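Local structure of glycerol-3-phosphate dehydrogenase [NAD(+)] 1 (Saccharomyces cerevisiae, 4FGW) at residues 123-128 / 149-154; 176-181 / 236-241; 129-134 / 165-170. The protein catalyses the NAD-dependent interconversion of dihydroxyacetone phosphate and glycerol 3-phosphate, so supplying the glycerol that protects yeast from water loss under hyperosmotic stress. All blocks are in the same frame, centred on the assembly; numbering follows the deposited sequence.

Interaction 1: residues 123-128 / 149-154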
loop_
_atom_site.group_PDB
_atom_site.type_symbol
_atom_site.label_atom_id
_atom_site.label_comp_id
_atom_site.label_asym_id
_atom_site.label_seq_id
_atom_site.Cartn_x
_atom_site.Cartn_y
_atom_site.Cartn_z
ATOM N N PHE A 123 5.635 -2.213 -27.691
ATOM C CA PHE A 123 4.219 -2.307 -28.060
ATOM C C PHE A 123 3.412 -1.466 -27.100
ATOM O O PHE A 123 3.503 -1.651 -25.884
ATOM C CB PHE A 123 3.723 -3.756 -28.043
ATOM C CG PHE A 123 4.309 -4.624 -29.123
ATOM C CD1 PHE A 123 5.428 -5.413 -28.871
ATOM C CD2 PHE A 123 3.737 -4.669 -30.392
ATOM C CE1 PHE A 123 5.956 -6.233 -29.871
ATOM C CE2 PHE A 123 4.271 -5.486 -31.389
ATOM C CZ PHE A 123 5.372 -6.268 -31.120
ATOM N N ASN A 124 2.658 -0.513 -27.641
ATOM C CA ASN A 124 1.831 0.381 -26.841
ATOM C C ASN A 124 0.536 0.762 -27.575
ATOM O O ASN A 124 0.294 1.927 -27.903
ATOM C CB ASN A 124 2.643 1.598 -26.369
ATOM C CG ASN A 124 2.118 2.246 -25.118
ATOM O OD1 ASN A 124 2.872 2.859 -24.362
ATOM N ND2 ASN A 124 0.820 2.130 -24.863
ATOM N N ILE A 125 -0.354 -0.213 -27.728
ATOM C CA ILE A 125 -1.652 -0.029 -28.378
ATOM C C ILE A 125 -2.725 -0.660 -27.532
ATOM O O ILE A 125 -2.408 -1.486 -26.720
ATOM C CB ILE A 125 -1.733 -0.731 -29.770
ATOM C CG1 ILE A 125 -1.755 -2.235 -29.607
ATOM C CG2 ILE A 125 -0.618 -0.339 -30.664
ATOM C CD1 ILE A 125 -0.490 -2.858 -29.930
ATOM N N PRO A 126 -3.992 -0.308 -27.734
ATOM C CA PRO A 126 -5.046 -0.932 -26.913
ATOM C C PRO A 126 -5.148 -2.436 -27.214
ATOM O O PRO A 126 -4.893 -2.880 -28.337
ATOM C CB PRO A 126 -6.325 -0.189 -27.330
ATOM C CG PRO A 126 -5.872 1.010 -28.088
ATOM C CD PRO A 126 -4.568 0.643 -28.707
ATOM N N HIS A 127 -5.499 -3.211 -26.185
ATOM C CA HIS A 127 -5.632 -4.674 -26.158
ATOM C C HIS A 127 -6.378 -5.285 -27.351
ATOM O O HIS A 127 -5.970 -6.334 -27.858
ATOM C CB HIS A 127 -6.267 -5.097 -24.819
ATOM C CG HIS A 127 -5.608 -4.454 -23.634
ATOM N ND1 HIS A 127 -5.533 -3.067 -23.502
ATOM C CD2 HIS A 127 -5.018 -5.024 -22.557
ATOM C CE1 HIS A 127 -4.869 -2.849 -22.376
ATOM N NE2 HIS A 127 -4.552 -3.994 -21.764
ATOM N N GLN A 128 -7.449 -4.614 -27.804
ATOM C CA GLN A 128 -8.276 -5.033 -28.940
ATOM C C GLN A 128 -7.535 -4.971 -30.291
ATOM O O GLN A 128 -7.965 -5.622 -31.248
ATOM C CB GLN A 128 -9.609 -4.251 -28.985
ATOM C CG GLN A 128 -9.481 -2.733 -29.165
ATOM C CD GLN A 128 -9.461 -1.946 -27.867
ATOM O OE1 GLN A 128 -8.979 -2.398 -26.814
ATOM N NE2 GLN A 128 -9.947 -0.715 -27.934
ATOM N N SER A 149 6.121 -4.933 -23.906
ATOM C CA SER A 149 4.689 -4.656 -23.993
ATOM C C SER A 149 4.292 -3.699 -22.867
ATOM O O SER A 149 4.559 -3.983 -21.702
ATOM C CB SER A 149 3.886 -5.951 -23.897
ATOM O OG SER A 149 2.493 -5.705 -23.788
ATOM N N CYS A 150 3.668 -2.566 -23.229
ATOM C CA CYS A 150 3.142 -1.555 -22.306
ATOM C C CYS A 150 1.627 -1.786 -22.094
ATOM O O CYS A 150 0.929 -0.926 -21.560
ATOM C CB CYS A 150 3.409 -0.153 -22.849
ATOM S SG CYS A 150 5.154 0.235 -23.083
ATOM N N LEU A 151 1.115 -2.926 -22.556
ATOM C CA LEU A 151 -0.299 -3.267 -22.437
ATOM C C LEU A 151 -0.556 -3.782 -21.019
ATOM O O LEU A 151 -0.025 -4.825 -20.624
ATOM C CB LEU A 151 -0.714 -4.284 -23.524
ATOM C CG LEU A 151 -0.852 -3.742 -24.967
ATOM C CD1 LEU A 151 0.516 -3.401 -25.596
ATOM C CD2 LEU A 151 -1.562 -4.748 -25.868
ATOM N N LYS A 152 -1.350 -3.053 -20.266
ATOM C CA LYS A 152 -1.616 -3.397 -18.899
ATOM C C LYS A 152 -2.550 -4.556 -18.740
ATOM O O LYS A 152 -3.486 -4.706 -19.470
ATOM C CB LYS A 152 -2.197 -2.213 -18.170
ATOM C CG LYS A 152 -1.183 -1.391 -17.488
ATOM C CD LYS A 152 -1.847 -0.419 -16.585
ATOM C CE LYS A 152 -1.274 -0.421 -15.218
ATOM N NZ LYS A 152 -0.607 0.837 -14.963
ATOM N N GLY A 153 -2.291 -5.354 -17.731
ATOM C CA GLY A 153 -3.108 -6.514 -17.429
ATOM C C GLY A 153 -2.682 -7.767 -18.163
ATOM O O GLY A 153 -1.558 -7.864 -18.667
ATOM N N PHE A 154 -3.588 -8.745 -18.191
ATOM C CA PHE A 154 -3.403 -10.044 -18.824
ATOM C C PHE A 154 -4.776 -10.598 -19.238
ATOM O O PHE A 154 -5.804 -10.025 -18.873
ATOM C CB PHE A 154 -2.664 -11.012 -17.865
ATOM C CG PHE A 154 -3.471 -11.512 -16.686
ATOM C CD1 PHE A 154 -3.871 -12.838 -16.611
ATOM C CD2 PHE A 154 -3.819 -10.658 -15.643
ATOM C CE1 PHE A 154 -4.613 -13.300 -15.523
ATOM C CE2 PHE A 154 -4.570 -11.120 -14.559
ATOM C CZ PHE A 154 -4.972 -12.434 -14.512
#

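Interaction 2: residues 176-181 / 236-241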
loop_
_atom_site.group_PDB
_atom_site.type_symbol
_atom_site.label_atom_id
_atom_site.label_comp_id
_atom_site.label_asym_id
_atom_site.label_seq_id
_atom_site.Cartn_x
_atom_site.Cartn_y
_atom_site.Cartn_z
ATOM N N CYS A 176 9.719 -11.181 -25.306
ATOM C CA CYS A 176 8.886 -10.039 -24.936
ATOM C C CYS A 176 8.659 -9.878 -23.446
ATOM O O CYS A 176 8.122 -10.776 -22.795
ATOM C CB CYS A 176 7.567 -10.057 -25.710
ATOM S SG CYS A 176 6.520 -8.610 -25.437
ATOM N N GLY A 177 9.053 -8.715 -22.937
ATOM C CA GLY A 177 8.864 -8.336 -21.546
ATOM C C GLY A 177 7.700 -7.381 -21.380
ATOM O O GLY A 177 6.921 -7.179 -22.316
ATOM N N ALA A 178 7.566 -6.780 -20.191
ATOM C CA ALA A 178 6.471 -5.844 -19.922
ATOM C C ALA A 178 6.909 -4.580 -19.190
ATOM O O ALA A 178 7.945 -4.578 -18.536
ATOM C CB ALA A 178 5.349 -6.541 -19.166
ATOM N N LEU A 179 6.143 -3.489 -19.366
ATOM C CA LEU A 179 6.327 -2.195 -18.710
ATOM C C LEU A 179 4.982 -1.849 -18.059
ATOM O O LEU A 179 3.968 -1.761 -18.755
ATOM C CB LEU A 179 6.757 -1.099 -19.713
ATOM C CG LEU A 179 7.099 0.291 -19.137
ATOM C CD1 LEU A 179 8.174 0.961 -19.935
ATOM C CD2 LEU A 179 5.860 1.204 -19.069
ATOM N N SER A 180 4.978 -1.693 -16.716
ATOM C CA SER A 180 3.777 -1.360 -15.928
ATOM C C SER A 180 4.152 -0.703 -14.598
ATOM O O SER A 180 5.128 -1.086 -13.974
ATOM C CB SER A 180 2.937 -2.613 -15.685
ATOM O OG SER A 180 1.613 -2.316 -15.275
ATOM N N GLY A 181 3.376 0.282 -14.181
ATOM C CA GLY A 181 3.601 0.980 -12.919
ATOM C C GLY A 181 2.474 1.922 -12.569
ATOM O O GLY A 181 1.507 2.032 -13.322
ATOM N N ALA A 236 5.395 -12.058 -15.360
ATOM C CA ALA A 236 4.082 -12.509 -14.890
ATOM C C ALA A 236 3.517 -11.628 -13.747
ATOM O O ALA A 236 2.378 -11.168 -13.857
ATOM C CB ALA A 236 4.155 -13.963 -14.462
ATOM N N GLY A 237 4.328 -11.377 -12.707
ATOM C CA GLY A 237 3.967 -10.573 -11.536
ATOM C C GLY A 237 3.480 -9.177 -11.865
ATOM O O GLY A 237 2.377 -8.797 -11.458
ATOM N N ILE A 238 4.243 -8.446 -12.648
ATOM C CA ILE A 238 3.843 -7.107 -13.015
ATOM C C ILE A 238 2.591 -7.021 -13.881
ATOM O O ILE A 238 1.864 -6.061 -13.800
ATOM C CB ILE A 238 5.029 -6.320 -13.559
ATOM C CG1 ILE A 238 5.008 -6.165 -15.064
ATOM C CG2 ILE A 238 6.256 -7.027 -13.223
ATOM C CD1 ILE A 238 6.081 -5.260 -15.551
ATOM N N SER A 239 2.332 -8.064 -14.654
ATOM C CA SER A 239 1.144 -8.193 -15.507
ATOM C C SER A 239 -0.177 -8.461 -14.798
ATOM O O SER A 239 -1.187 -7.856 -15.159
ATOM C CB SER A 239 1.377 -9.246 -16.584
ATOM O OG SER A 239 2.598 -9.008 -17.263
ATOM N N ILE A 240 -0.189 -9.385 -13.831
ATOM C CA ILE A 240 -1.423 -9.730 -13.124
ATOM C C ILE A 240 -1.975 -8.608 -12.249
ATOM O O ILE A 240 -3.193 -8.450 -12.154
ATOM C CB ILE A 240 -1.419 -11.140 -12.476
ATOM C CG1 ILE A 240 -0.537 -11.203 -11.239
ATOM C CG2 ILE A 240 -1.074 -12.253 -13.495
ATOM C CD1 ILE A 240 -1.285 -11.643 -10.103
ATOM N N CYS A 241 -1.068 -7.793 -11.669
ATOM C CA CYS A 241 -1.374 -6.624 -10.842
ATOM C C CYS A 241 -2.219 -5.609 -11.616
ATOM O O CYS A 241 -3.212 -5.137 -11.080
ATOM C CB CYS A 241 -0.089 -5.983 -10.332
ATOM S SG CYS A 241 0.855 -7.000 -9.171
HETATM O O HOH W 1 0.014 -4.785 -16.218
#

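Interaction 3: residues 129-134 / 165-170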
loop_
_atom_site.group_PDB
_atom_site.type_symbol
_atom_site.label_atom_id
_atom_site.label_comp_id
_atom_site.label_asym_id
_atom_site.label_seq_id
_atom_site.Cartn_x
_atom_site.Cartn_y
_atom_site.Cartn_z
ATOM N N PHE A 129 -6.441 -4.216 -30.380
ATOM C CA PHE A 129 -5.632 -4.109 -31.596
ATOM C C PHE A 129 -4.413 -5.002 -31.659
ATOM O O PHE A 129 -3.721 -5.025 -32.645
ATOM C CB PHE A 129 -5.094 -2.713 -31.776
ATOM C CG PHE A 129 -6.112 -1.662 -31.711
ATOM C CD1 PHE A 129 -5.752 -0.353 -31.768
ATOM C CD2 PHE A 129 -7.424 -1.969 -31.599
ATOM C CE1 PHE A 129 -6.676 0.622 -31.709
ATOM C CE2 PHE A 129 -8.349 -0.986 -31.546
ATOM C CZ PHE A 129 -7.973 0.305 -31.596
ATOM N N LEU A 130 -4.112 -5.685 -30.583
ATOM C CA LEU A 130 -2.992 -6.626 -30.528
ATOM C C LEU A 130 -3.113 -7.765 -31.560
ATOM O O LEU A 130 -2.138 -7.977 -32.284
ATOM C CB LEU A 130 -2.734 -7.149 -29.103
ATOM C CG LEU A 130 -1.382 -7.843 -28.872
ATOM C CD1 LEU A 130 -0.218 -6.868 -29.033
ATOM C CD2 LEU A 130 -1.333 -8.471 -27.504
ATOM N N PRO A 131 -4.280 -8.455 -31.720
ATOM C CA PRO A 131 -4.375 -9.493 -32.765
ATOM C C PRO A 131 -4.152 -8.972 -34.191
ATOM O O PRO A 131 -3.611 -9.712 -35.009
ATOM C CB PRO A 131 -5.800 -10.043 -32.594
ATOM C CG PRO A 131 -6.162 -9.713 -31.180
ATOM C CD PRO A 131 -5.547 -8.365 -30.962
ATOM N N ARG A 132 -4.550 -7.704 -34.485
ATOM C CA ARG A 132 -4.366 -7.071 -35.799
ATOM C C ARG A 132 -2.883 -6.831 -36.090
ATOM O O ARG A 132 -2.390 -7.239 -37.147
ATOM C CB ARG A 132 -5.150 -5.744 -35.915
ATOM C CG ARG A 132 -4.874 -5.027 -37.230
ATOM C CD ARG A 132 -5.489 -3.663 -37.375
ATOM N NE ARG A 132 -5.028 -3.058 -38.624
ATOM C CZ ARG A 132 -5.746 -2.233 -39.380
ATOM N NH1 ARG A 132 -6.977 -1.891 -39.019
ATOM N NH2 ARG A 132 -5.238 -1.740 -40.503
ATOM N N ILE A 133 -2.201 -6.137 -35.156
ATOM C CA ILE A 133 -0.784 -5.769 -35.207
ATOM C C ILE A 133 0.114 -7.003 -35.366
ATOM O O ILE A 133 1.000 -6.997 -36.222
ATOM C CB ILE A 133 -0.414 -4.822 -34.004
ATOM C CG1 ILE A 133 -0.606 -3.335 -34.379
ATOM C CG2 ILE A 133 1.008 -5.028 -33.495
ATOM C CD1 ILE A 133 -2.071 -2.818 -34.597
ATOM N N CYS A 134 -0.170 -8.074 -34.598
ATOM C CA CYS A 134 0.568 -9.335 -34.639
ATOM C C CYS A 134 0.414 -10.071 -35.954
ATOM O O CYS A 134 1.415 -10.533 -36.500
ATOM C CB CYS A 134 0.194 -10.217 -33.456
ATOM S SG CYS A 134 0.859 -9.640 -31.883
ATOM N N SER A 165 2.159 -10.384 -23.434
ATOM C CA SER A 165 3.553 -10.488 -23.874
ATOM C C SER A 165 3.821 -11.907 -24.428
ATOM O O SER A 165 4.530 -12.050 -25.431
ATOM C CB SER A 165 4.500 -10.171 -22.719
ATOM O OG SER A 165 4.124 -10.823 -21.517
ATOM N N SER A 166 3.198 -12.944 -23.815
ATOM C CA SER A 166 3.316 -14.331 -24.275
ATOM C C SER A 166 2.603 -14.523 -25.609
ATOM O O SER A 166 3.068 -15.317 -26.429
ATOM C CB SER A 166 2.766 -15.308 -23.243
ATOM O OG SER A 166 3.569 -15.365 -22.075
ATOM N N TYR A 167 1.484 -13.785 -25.832
ATOM C CA TYR A 167 0.728 -13.814 -27.088
ATOM C C TYR A 167 1.639 -13.280 -28.196
ATOM O O TYR A 167 1.726 -13.899 -29.255
ATOM C CB TYR A 167 -0.571 -12.980 -26.982
ATOM C CG TYR A 167 -1.392 -12.938 -28.258
ATOM C CD1 TYR A 167 -2.240 -13.989 -28.601
ATOM C CD2 TYR A 167 -1.329 -11.844 -29.119
ATOM C CE1 TYR A 167 -2.995 -13.957 -29.775
ATOM C CE2 TYR A 167 -2.082 -11.801 -30.297
ATOM C CZ TYR A 167 -2.921 -12.855 -30.615
ATOM O OH TYR A 167 -3.662 -12.822 -31.775
ATOM N N ILE A 168 2.350 -12.159 -27.924
ATOM C CA ILE A 168 3.305 -11.524 -28.843
ATOM C C ILE A 168 4.421 -12.523 -29.218
ATOM O O ILE A 168 4.711 -12.693 -30.401
ATOM C CB ILE A 168 3.845 -10.181 -28.262
ATOM C CG1 ILE A 168 2.729 -9.111 -28.221
ATOM C CG2 ILE A 168 5.092 -9.676 -29.030
ATOM C CD1 ILE A 168 2.993 -7.881 -27.329
ATOM N N THR A 169 4.998 -13.208 -28.211
ATOM C CA THR A 169 6.046 -14.214 -28.385
ATOM C C THR A 169 5.540 -15.392 -29.211
ATOM O O THR A 169 6.222 -15.804 -30.151
ATOM C CB THR A 169 6.642 -14.609 -27.017
ATOM O OG1 THR A 169 7.249 -13.450 -26.435
ATOM C CG2 THR A 169 7.690 -15.712 -27.121
ATOM N N GLU A 170 4.338 -15.913 -28.897
ATOM C CA GLU A 170 3.810 -17.039 -29.662
ATOM C C GLU A 170 3.323 -16.693 -31.080
ATOM O O GLU A 170 3.285 -17.580 -31.932
ATOM C CB GLU A 170 2.845 -17.923 -28.849
ATOM C CG GLU A 170 1.456 -17.356 -28.601
ATOM C CD GLU A 170 0.399 -18.428 -28.408
ATOM O OE1 GLU A 170 -0.173 -18.504 -27.298
ATOM O OE2 GLU A 170 0.165 -19.213 -29.357
#

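Interaction 1: residues 123-128 / 149-154
One face of the His127 imidazole is met by Leu151, whose CB stands 4.2 Å above the plane and is displaced toward the ring's rim, while the carbonyl of Lys152 lies at the edge. There His127 NE2 donates to Lys152 O at 2.6 Å; the oxygen lies almost in the ring plane, and the N-H reaches it on a lone pair in the plane of the carbonyl, with an N-H...O angle of 162°. Histidine suits this place because a rigid ring can put an N-H at its far end and still offer a flat face to an apolar neighbour. The other aromatic ring, that of Phe123, turns from the contact into the layer of helices 130-137 and 164-172, leaving its CB to touch Leu151 CD1 at 4.0 Å.

Leu151 fills the middle. Its first torsion (chi1 -74°) sets CG beside the backbone N, 3.3 Å from Ile125 O; CD1 is 3.5 Å from Phe123 O. Phe123 and Ser149 form a parallel bridge, and Cys150 N donates to Phe123 O at 2.8 Å in a nearly straight bond, joining the two strand ends as they pass into loops. After Lys152 comes Gly153, whose backbone angles would press any side chain against Lys152 O, the oxygen that His127 holds. The amine of Lys152 points elsewhere, bonding to Gly181 O and forming a salt bridge with Asp301. Neighbouring loops leaving the carboxyl ends of parallel strands form the ligand cleft of a Rossmann fold; here they carry Lys152, a probable substrate-binding residue, and Asn124 packs on Trp45 of the probable NAD site.

Interaction 2: residues 176-181 / 236-241
Ala178 is where the strand first meets the helix: its methyl points at helix 236-241, with CB 3.9 Å from Ile238 CD1 and 4.2 Å from Ser239 OG. A small residue fits here because the axes of the two segments come within 8.4 Å of each other, at 46°. The carbonyl side of Ala178 is touched as well, Ile238 CD1 lying 3.6 Å from Ala178 O. Leu179 follows with its side chain turned from the helix, reaching Thr196 and Val198 of the adjoining strand 194-199.

Ser180 again faces the helix, as strand alternation requires. Its CB is 4.1 Å from Ile238 CD1, which therefore sits against both Ala178 and Ser180. The side chain of Ile238 gets there by extending outward, CD1 anti to CA (chi2 173°), and isoleucine suits the place because its long branch bridges from the helix to the strand. The hydroxyl of Ser180, anti to the backbone N, is joined to the helix through a water, which donates to Ser180 OG at 3.1 Å and, weakly, to Ile238 O at 3.3 Å. The same serine side chain lies beside Lys152. An alanine at Ile238 would probably open a gap between helix and strand, since the CG1 and CD1 packing against Ala178 and Ser180 would go while the water-bound carbonyl stayed. Ser239 turns its hydroxyl back into its own helix, bonding to Val235 O.

Ile238 also touches Ala199 and Thr291, and its helix continues to Lys245, the probable proton acceptor. The contact is thus a junction between the Rossmann sheet of the N-terminal part and the first long helix of the C-terminal, helical part of the enzyme.

Interaction 3: residues 129-134 / 165-170
Leu130 and Tyr167 slide past each other in opposite directions between two helices that lie on the same face of the Rossmann sheet. Each helix is the connection in one of two successive beta-alpha-beta units: helix 130-137 follows strand 120-123, and helix 164-172 precedes strand 175-180. The short segments run nearly parallel, 24° apart, with axes 10.6 Å from each other.

Tyr167 carries the largest share of the contact. Its CB already points at the neighbouring helix, and CG, anti to the backbone N (chi1 179°), carries on outward. CD2 then meets Leu130 CD2 at 3.7 Å, and the hydroxyl reaches the first turn of the other helix, where the Pro131 side chain crosses at about a right angle. Tyrosine fits a place at the margin: the ring packs on apolar groups while its OH extends to the more open side, where Pro131 lies.

Leu130 divides its two methyls: CD2 goes to the tyrosine and CD1 to Ile168 CD1 at 3.8 Å. Leu130 and Ile168 also cross at about a right angle. In Ile168, CG1 is anti to the carbonyl carbon and goes to Leu130 and Cys134. The branched residue can thus use its CG1 arm here, while CG2 faces Phe123 of the sheet.

Cys134, one turn after Leu130, is small enough to sit where the backbones come closer. Its SG lies 4.1 Å from Ile168 CG1 and makes an oblique sulfur-aromatic contact with Tyr167, 5.1 Å from the ring centroid and 66° off its normal.

Overall arrangement
Along the chain, interactions 1 and 3 alternate their segments, and interaction 2 opens after both have closed. Interactions 1 and 3 have centres about 9 Å apart and meet where Phe123 packs against Ile133 and Ile168, so the helix layer of interaction 3 covers the strand ends of interaction 1. Interactions 1 and 2, about 10 Å apart at their centres, share the central sheet: strand 146-149 pairs with strand 175-180. Interactions 2 and 3 lie about 15 Å apart, joined as helix 164-172 runs into strand 175-180. Together they lead from one helix layer of the nucleotide-binding domain, through its ligand cleft, to the helix bearing the probable proton acceptor.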